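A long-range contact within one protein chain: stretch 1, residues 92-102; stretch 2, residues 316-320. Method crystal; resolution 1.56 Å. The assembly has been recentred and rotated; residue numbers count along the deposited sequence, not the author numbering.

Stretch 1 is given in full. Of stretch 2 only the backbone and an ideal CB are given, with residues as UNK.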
ATOM      1  N   GLY A  92      -8.019  10.980  22.618  1.00 24.11           N
ATOM      2  CA  GLY A  92      -8.448   9.635  22.976  1.00 23.86           C
ATOM      3  C   GLY A  92      -8.020   8.573  21.973  1.00 23.61           C
ATOM      4  O   GLY A  92      -8.634   7.508  21.873  1.00 23.86           O
ATOM      5  N   TRP A  93      -6.947   8.843  21.232  1.00 22.82           N
ATOM      6  CA  TRP A  93      -6.584   7.959  20.122  1.00 22.17           C
ATOM      7  C   TRP A  93      -5.928   6.642  20.538  1.00 21.94           C
ATOM      8  O   TRP A  93      -5.918   5.697  19.765  1.00 21.87           O
ATOM      9  CB  TRP A  93      -5.680   8.678  19.130  1.00 21.11           C
ATOM     10  CG  TRP A  93      -6.371   9.720  18.287  1.00 20.10           C
ATOM     11  CD1 TRP A  93      -7.693   9.793  17.985  1.00 20.15           C
ATOM     12  CD2 TRP A  93      -5.738  10.801  17.606  1.00 19.09           C
ATOM     13  NE1 TRP A  93      -7.921  10.874  17.163  1.00 20.48           N
ATOM     14  CE2 TRP A  93      -6.731  11.505  16.925  1.00 20.49           C
ATOM     15  CE3 TRP A  93      -4.417  11.242  17.518  1.00 18.79           C
ATOM     16  CZ2 TRP A  93      -6.445  12.638  16.162  1.00 19.31           C
ATOM     17  CZ3 TRP A  93      -4.140  12.360  16.780  1.00 19.14           C
ATOM     18  CH2 TRP A  93      -5.143  13.035  16.097  1.00 18.81           C
ATOM     19  N   LEU A  94      -5.393   6.558  21.757  1.00 22.38           N
ATOM     20  CA  LEU A  94      -4.776   5.307  22.211  1.00 22.10           C
ATOM     21  C   LEU A  94      -5.798   4.173  22.364  1.00 21.61           C
ATOM     22  O   LEU A  94      -5.434   2.996  22.335  1.00 21.70           O
ATOM     23  CB  LEU A  94      -3.967   5.525  23.508  1.00 22.42           C
ATOM     24  CG  LEU A  94      -2.711   6.392  23.363  1.00 24.55           C
ATOM     25  CD1 LEU A  94      -1.966   6.502  24.679  1.00 27.22           C
ATOM     26  CD2 LEU A  94      -1.791   5.820  22.291  1.00 25.71           C
ATOM     27  N   GLN A  95      -7.077   4.524  22.512  1.00 21.63           N
ATOM     28  CA  GLN A  95      -8.155   3.556  22.565  1.00 21.68           C
ATOM     29  C   GLN A  95      -8.890   3.437  21.249  1.00 21.49           C
ATOM     30  O   GLN A  95      -9.566   2.443  21.004  1.00 22.24           O
ATOM     31  CB  GLN A  95      -9.174   3.930  23.666  1.00 22.86           C
ATOM     32  CG  GLN A  95      -8.634   3.799  25.106  1.00 24.13           C
ATOM     33  CD  GLN A  95      -7.679   4.901  25.483  1.00 26.14           C
ATOM     34  OE1 GLN A  95      -7.962   6.084  25.281  1.00 29.74           O
ATOM     35  NE2 GLN A  95      -6.538   4.524  26.039  1.00 28.31           N
ATOM     36  N   ALA A  96      -8.757   4.465  20.407  1.00 20.97           N
ATOM     37  CA  ALA A  96      -9.458   4.518  19.125  1.00 20.54           C
ATOM     38  C   ALA A  96      -8.832   3.654  18.018  1.00 19.75           C
ATOM     39  O   ALA A  96      -9.526   3.288  17.099  1.00 19.33           O
ATOM     40  CB  ALA A  96      -9.538   5.957  18.650  1.00 20.58           C
ATOM     41  N   PHE A  97      -7.533   3.374  18.104  1.00 19.69           N
ATOM     42  CA  PHE A  97      -6.832   2.555  17.098  1.00 20.03           C
ATOM     43  C   PHE A  97      -6.369   1.235  17.701  1.00 20.80           C
ATOM     44  O   PHE A  97      -6.081   1.178  18.919  1.00 20.80           O
ATOM     45  CB  PHE A  97      -5.599   3.295  16.572  1.00 20.10           C
ATOM     46  CG  PHE A  97      -5.918   4.587  15.887  1.00 19.13           C
ATOM     47  CD1 PHE A  97      -6.678   4.587  14.737  1.00 20.53           C
ATOM     48  CD2 PHE A  97      -5.470   5.793  16.400  1.00 20.19           C
ATOM     49  CE1 PHE A  97      -6.998   5.782  14.100  1.00 20.69           C
ATOM     50  CE2 PHE A  97      -5.779   6.992  15.775  1.00 21.23           C
ATOM     51  CZ  PHE A  97      -6.555   6.974  14.605  1.00 19.92           C
ATOM     52  N   PRO A  98      -6.236   0.187  16.861  1.00 20.94           N
ATOM     53  CA  PRO A  98      -5.728  -1.108  17.349  1.00 21.60           C
ATOM     54  C   PRO A  98      -4.286  -1.004  17.805  1.00 22.00           C
ATOM     55  O   PRO A  98      -3.510  -0.214  17.260  1.00 20.59           O
ATOM     56  CB  PRO A  98      -5.862  -2.050  16.145  1.00 22.12           C
ATOM     57  CG  PRO A  98      -6.070  -1.207  14.972  1.00 21.90           C
ATOM     58  CD  PRO A  98      -6.511   0.163  15.410  1.00 21.59           C
ATOM     59  N   LYS A  99      -3.937  -1.788  18.824  1.00 22.93           N
ATOM     60  CA  LYS A  99      -2.633  -1.671  19.469  1.00 23.59           C
ATOM     61  C   LYS A  99      -1.484  -1.879  18.484  1.00 22.51           C
ATOM     62  O   LYS A  99      -0.455  -1.199  18.569  1.00 22.96           O
ATOM     63  CB  LYS A  99      -2.509  -2.699  20.592  1.00 24.46           C
ATOM     64  CG  LYS A  99      -1.220  -2.569  21.394  1.00 25.60           C
ATOM     65  CD  LYS A  99      -0.898  -3.841  22.183  1.00 28.14           C
ATOM     66  CE  LYS A  99       0.417  -3.677  22.941  1.00 30.37           C
ATOM     67  NZ  LYS A  99       1.601  -3.498  22.018  1.00 33.89           N
ATOM     68  N   GLY A 100      -1.663  -2.832  17.573  1.00 22.68           N
ATOM     69  CA  GLY A 100      -0.656  -3.150  16.553  1.00 21.90           C
ATOM     70  C   GLY A 100      -0.337  -1.968  15.663  1.00 21.56           C
ATOM     71  O   GLY A 100       0.814  -1.767  15.271  1.00 21.71           O
ATOM     72  N   LEU A 101      -1.364  -1.186  15.345  1.00 20.55           N
ATOM     73  CA  LEU A 101      -1.186   0.051  14.575  1.00 20.10           C
ATOM     74  C   LEU A 101      -0.464   1.124  15.391  1.00 19.42           C
ATOM     75  O   LEU A 101       0.446   1.781  14.891  1.00 18.98           O
ATOM     76  CB  LEU A 101      -2.533   0.556  14.063  1.00 20.15           C
ATOM     77  CG  LEU A 101      -2.506   1.735  13.104  1.00 19.71           C
ATOM     78  CD1 LEU A 101      -1.668   1.446  11.850  1.00 20.19           C
ATOM     79  CD2 LEU A 101      -3.938   2.092  12.710  1.00 19.00           C
ATOM     80  N   ILE A 102      -0.848   1.296  16.659  1.00 19.51           N
ATOM     81  CA  ILE A 102      -0.132   2.220  17.532  1.00 19.87           C
ATOM     82  C   ILE A 102       1.355   1.844  17.581  1.00 19.07           C
ATOM     83  O   ILE A 102       2.237   2.708  17.559  1.00 18.70           O
ATOM     84  CB  ILE A 102      -0.722   2.250  18.981  1.00 20.25           C
ATOM     85  CG1 ILE A 102      -2.177   2.741  18.980  1.00 21.47           C
ATOM     86  CG2 ILE A 102       0.127   3.153  19.889  1.00 20.34           C
ATOM     87  CD1 ILE A 102      -2.345   4.173  18.595  1.00 23.90           C
ATOM     88  N   UNK A 316     -11.286   2.277   7.341  1.00 15.94           N
ATOM     89  CA  UNK A 316     -10.833   3.181   8.370  1.00 16.26           C
ATOM     90  C   UNK A 316      -9.832   2.479   9.294  1.00 15.23           C
ATOM     91  O   UNK A 316      -9.923   1.274   9.512  1.00 16.07           O
ATOM     92  CB  UNK A 316     -12.024   3.717   9.167  1.00 16.26           C
ATOM     93  N   UNK A 317      -8.900   3.253   9.825  1.00 15.29           N
ATOM     94  CA  UNK A 317      -8.003   2.779  10.897  1.00 15.88           C
ATOM     95  C   UNK A 317      -8.737   2.762  12.257  1.00 16.45           C
ATOM     96  O   UNK A 317      -8.442   1.928  13.109  1.00 16.83           O
ATOM     97  CB  UNK A 317      -6.760   3.668  10.980  1.00 15.88           C
ATOM     98  N   UNK A 318      -9.674   3.682  12.447  1.00 16.75           N
ATOM     99  CA  UNK A 318     -10.419   3.768  13.721  1.00 17.32           C
ATOM    100  C   UNK A 318     -11.260   2.537  13.948  1.00 17.67           C
ATOM    101  O   UNK A 318     -12.013   2.120  13.062  1.00 18.09           O
ATOM    102  CB  UNK A 318     -11.313   5.009  13.745  1.00 17.32           C
ATOM    103  N   UNK A 319     -11.191   1.993  15.174  1.00 17.57           N
ATOM    104  CA  UNK A 319     -11.992   0.831  15.548  1.00 17.91           C
ATOM    105  C   UNK A 319     -13.516   1.086  15.507  1.00 17.03           C
ATOM    106  O   UNK A 319     -14.284   0.146  15.316  1.00 17.17           O
ATOM    107  CB  UNK A 319     -11.590   0.378  16.953  1.00 17.91           C
ATOM    108  N   UNK A 320     -13.944   2.341  15.680  1.00 17.88           N
ATOM    109  CA  UNK A 320     -15.371   2.671  15.772  1.00 18.65           C
ATOM    110  C   UNK A 320     -16.026   2.985  14.424  1.00 19.45           C
ATOM    111  O   UNK A 320     -17.178   3.436  14.357  1.00 18.97           O
ATOM    112  CB  UNK A 320     -15.555   3.868  16.707  1.00 18.65           C
TER

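At position 316, CA-to-CB points sideways and nothing of stretch 1 lies within 5.5 Å of the ideal CB. Phi/psi of -70/149 is an ordinary extended conformation, so this contact sets almost no restriction on the side chain. The residue is Ala316, which makes no contact with stretch 1.

Position 317 is better defined. Its ideal CB points toward stretch 1 and lies 3.7 Å from CD2 of Leu101 and 3.8 Å from CE1 of Phe97, both carbon atoms already at van der Waals distance. No polar group of stretch 1 comes as near, so an apolar side chain fits, and a small one fits with least adjustment; these two carbons limit only the side of CB on which they lie. The residue is Ala317, whose methyl makes both apolar contacts. Its backbone takes part too: O of Ala317 lies 3.5 Å from CD of Pro98 and 3.6 Å from CD1 of Phe97, at the edge of the ring and near its plane.

At position 318, the position whose CA is nearest to stretch 1 (5.1 Å to CA of Phe97), CA-to-CB runs sideways. The ideal CB is 4.2 Å from O of Ala96 and 4.4 Å from CE1 of Phe97. A side chain leaving here can pass along the Phe97 ring toward Ala96 and Trp93, which suits a long chain with an aliphatic stem; leucine, methionine, lysine, glutamine or arginine are all plausible. The residue is Arg318. Its CG packs 3.6 Å from CE1 of Phe97, one face of its guanidinium covers CB of Ala96 (NH1 to CB, 3.7 Å), and NH1 meets the edge of the Trp93 ring, 3.8 Å from CD1.

Position 319 points its CB toward stretch 1, 3.6 Å from O of Ala96. The backbone anchors it: N of 319 donates to O of Ala96 at 2.9 Å and 174°, a nearly linear hydrogen bond open to any residue with a backbone N-H, so proline is the exception. Beyond CB lie O of Gln95 and the Phe97-Pro98 backbone and ring, so a medium-sized aliphatic group would suit, although a polar one is not excluded. The residue is Leu319; CG lies 4.1 Å from CD of Pro98, and CD1 reaches 3.6 Å from O of Gln95.

Position 320 points sideways with nothing of stretch 1 within 5.5 Å of its ideal CB, leaving many choices. It is Asp320, whose OD1 forms a salt bridge with NE of Arg318 (2.8 Å). Water 1 donates to O of Ala96 (2.9 Å) and accepts from N of Asp320 (3.0 Å), linking the stretches.

Stretch 2 (316-320) AARLD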
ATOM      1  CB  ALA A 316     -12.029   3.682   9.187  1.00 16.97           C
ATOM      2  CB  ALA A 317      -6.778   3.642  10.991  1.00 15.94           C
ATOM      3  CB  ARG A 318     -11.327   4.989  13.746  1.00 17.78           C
ATOM      4  CG  ARG A 318     -10.594   6.279  13.990  1.00 18.72           C
ATOM      5  CD  ARG A 318     -11.581   7.393  14.150  1.00 19.93           C
ATOM      6  NE  ARG A 318     -12.328   7.233  15.405  1.00 20.28           N
ATOM      7  CZ  ARG A 318     -12.032   7.840  16.542  1.00 20.75           C
ATOM      8  NH1 ARG A 318     -11.046   8.714  16.639  1.00 19.25           N
ATOM      9  NH2 ARG A 318     -12.791   7.593  17.599  1.00 22.12           N
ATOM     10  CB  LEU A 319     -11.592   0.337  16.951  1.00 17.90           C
ATOM     11  CG  LEU A 319     -10.187  -0.234  17.143  1.00 19.08           C
ATOM     12  CD1 LEU A 319      -9.780  -0.275  18.618  1.00 19.14           C
ATOM     13  CD2 LEU A 319     -10.107  -1.606  16.545  1.00 19.58           C
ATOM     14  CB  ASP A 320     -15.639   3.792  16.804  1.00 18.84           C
ATOM     15  CG  ASP A 320     -15.041   5.136  16.434  1.00 21.93           C
ATOM     16  OD1 ASP A 320     -14.375   5.264  15.361  1.00 23.06           O
ATOM     17  OD2 ASP A 320     -15.243   6.102  17.232  1.00 22.67           O
TER
HETATM   18  O   HOH W   1     -12.256   4.228  17.231  1.00 27.88           O
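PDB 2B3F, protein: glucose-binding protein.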